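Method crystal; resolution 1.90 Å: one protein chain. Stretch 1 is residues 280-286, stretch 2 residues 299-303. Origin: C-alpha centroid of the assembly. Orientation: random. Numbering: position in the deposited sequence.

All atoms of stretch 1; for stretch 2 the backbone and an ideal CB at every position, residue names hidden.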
# COMPACT_ATOMS: atom_id res chain seq x y z
N CYS A 280 6.76 -4.46 5.21
CA CYS A 280 6.03 -3.22 4.92
C CYS A 280 6.86 -2.01 5.15
O CYS A 280 7.43 -1.85 6.24
CB CYS A 280 4.72 -3.12 5.73
SG CYS A 280 3.49 -4.29 5.19
N VAL A 281 6.92 -1.14 4.13
CA VAL A 281 7.58 0.16 4.26
C VAL A 281 6.55 1.18 3.76
O VAL A 281 6.27 1.29 2.54
CB VAL A 281 8.96 0.26 3.46
CG1 VAL A 281 9.54 1.72 3.47
CG2 VAL A 281 10.00 -0.82 3.93
N GLU A 282 5.95 1.89 4.73
CA GLU A 282 4.71 2.64 4.51
C GLU A 282 5.00 4.13 4.49
O GLU A 282 5.78 4.61 5.32
CB GLU A 282 3.76 2.34 5.68
CG GLU A 282 3.62 0.83 5.92
CD GLU A 282 2.75 0.52 7.13
OE1 GLU A 282 1.93 1.36 7.52
OE2 GLU A 282 2.87 -0.60 7.65
N THR A 283 4.35 4.85 3.59
CA THR A 283 4.40 6.34 3.59
C THR A 283 3.28 6.82 4.46
O THR A 283 2.10 6.49 4.21
CB THR A 283 4.19 6.91 2.19
OG1 THR A 283 5.17 6.35 1.30
CG2 THR A 283 4.38 8.40 2.21
N VAL A 284 3.61 7.61 5.47
CA VAL A 284 2.65 7.82 6.58
C VAL A 284 2.52 9.28 6.99
O VAL A 284 3.50 10.01 6.98
CB VAL A 284 3.05 6.93 7.81
CG1 VAL A 284 2.18 7.22 9.08
CG2 VAL A 284 2.98 5.40 7.46
N TYR A 285 1.32 9.71 7.37
CA TYR A 285 1.15 11.03 7.94
C TYR A 285 0.36 10.77 9.23
O TYR A 285 -0.84 10.71 9.17
CB TYR A 285 0.39 11.93 6.99
CG TYR A 285 0.68 13.40 7.27
CD1 TYR A 285 1.41 14.19 6.36
CD2 TYR A 285 0.30 13.99 8.49
CE1 TYR A 285 1.73 15.56 6.61
CE2 TYR A 285 0.60 15.39 8.75
CZ TYR A 285 1.29 16.16 7.81
OH TYR A 285 1.56 17.51 8.05
N ALA A 286 1.06 10.48 10.33
CA ALA A 286 0.36 9.99 11.57
C ALA A 286 0.66 10.86 12.84
O ALA A 286 -0.23 11.06 13.70
CB ALA A 286 0.67 8.54 11.86
N UNK A 299 -2.19 15.87 0.27
CA UNK A 299 -1.60 14.93 -0.64
C UNK A 299 -0.65 14.04 0.14
O UNK A 299 -0.05 14.46 1.12
CB UNK A 299 -0.88 15.65 -1.79
N UNK A 300 -0.53 12.78 -0.30
CA UNK A 300 0.49 11.87 0.22
C UNK A 300 0.91 11.00 -1.00
O UNK A 300 0.04 10.58 -1.80
CB UNK A 300 -0.03 11.03 1.39
N UNK A 301 2.22 10.79 -1.17
CA UNK A 301 2.70 10.05 -2.37
C UNK A 301 3.85 9.16 -2.03
O UNK A 301 4.68 9.46 -1.18
CB UNK A 301 3.12 11.01 -3.48
N UNK A 302 3.90 8.06 -2.78
CA UNK A 302 4.98 7.10 -2.70
C UNK A 302 5.40 6.69 -4.15
O UNK A 302 4.53 6.48 -4.99
CB UNK A 302 4.55 5.89 -1.88
N UNK A 303 6.71 6.63 -4.42
CA UNK A 303 7.27 6.14 -5.66
C UNK A 303 8.17 4.96 -5.30
O UNK A 303 8.86 4.96 -4.29
CB UNK A 303 8.03 7.23 -6.41

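The two segments are extended strands running nearly antiparallel, with 166° between their N-to-C directions. Their axes come no closer than 7.4 Å, too far for the backbone pairing of adjacent strands, so the contact has to be made by side chains. Thr283 and Tyr285 direct their CA-to-CB bonds toward the second strand, whereas those of Glu282 and Val284 point away.

Position 299 has extended backbone angles (-140/148), and its ideal CB has no atom of the first strand within 5.5 Å. Stretch 1 therefore places little restriction on it, and small, long, polar or charged side chains would all be acceptable. The residue is Arg299, whose side chain makes no contact with the first strand; Arg299 touches a crystal neighbour.

At position 300 the CA-to-CB bond points toward the first strand, and the ideal CB lies 5.2 Å from Thr283 CG2. The gap leaves room for further carbons, and the surface ahead, formed by the Thr283 methyl and the CB of Tyr285, is largely apolar. Leucine, isoleucine, valine or methionine would all suit it. The deposited Leu300, with chi1 t and chi2 p, fills the space with its two methyls: CD1 lies 3.8 Å from Thr283 CG2 and 4.2 Å from Tyr285 CB, while CD2 packs 3.7 Å from the carbonyl O of Thr283.

The alternation of the strand turns position 301 away, with nothing of stretch 1 within 5.5 Å of its ideal CB, so many side chains would suit it. Ala301 makes its contact through the backbone, its O lying 3.6 Å from Thr283 CG2.

Position 302 again faces the first strand, opposite Thr283 in the register, with 6.4 Å between Thr283 CA and the CA of 302. Its ideal CB is only 3.3 Å from Thr283 OG1, a tight approach that favours a side chain able to run past the hydroxyl or satisfy it. The carbonyl O of Val281 offers a further polar surface nearby. Serine, threonine, asparagine or glutamine would be reasonable, the longer amide reaching farther along the strand. Gln302 has chi1 and chi2 both t, an extended path that runs alongside the hydroxyl, with chi3 at 108° turning NE2 to face it: NE2 donates a nearly linear hydrogen bond to Thr283 OG1 (2.8 Å, 170°). Gln302 NE2 also lies 3.6 Å from Val281 O.

Position 303 points away, leaving its side chain unconstrained by stretch 1; beta-branched residues would suit its extended backbone. It is Thr303, with chi1 m, and it touches a crystal neighbour.

Stretch 2, residues 299-303: RLAQT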
# COMPACT_ATOMS: atom_id res chain seq x y z
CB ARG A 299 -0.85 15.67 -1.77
CG ARG A 299 -1.78 16.50 -2.67
CD ARG A 299 -1.13 16.88 -4.01
NE ARG A 299 -0.27 18.04 -3.86
CZ ARG A 299 1.04 18.04 -4.15
NH1 ARG A 299 1.59 16.93 -4.64
NH2 ARG A 299 1.78 19.15 -4.00
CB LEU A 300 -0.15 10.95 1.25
CG LEU A 300 0.72 10.08 2.16
CD1 LEU A 300 1.66 10.96 3.06
CD2 LEU A 300 -0.18 9.15 2.99
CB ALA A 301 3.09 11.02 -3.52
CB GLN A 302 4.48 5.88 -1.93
CG GLN A 302 5.59 4.80 -1.75
CD GLN A 302 5.12 3.59 -1.03
OE1 GLN A 302 4.97 2.54 -1.64
NE2 GLN A 302 4.87 3.71 0.30
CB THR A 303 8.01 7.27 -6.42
OG1 THR A 303 7.00 8.21 -6.82
CG2 THR A 303 8.69 6.73 -7.69
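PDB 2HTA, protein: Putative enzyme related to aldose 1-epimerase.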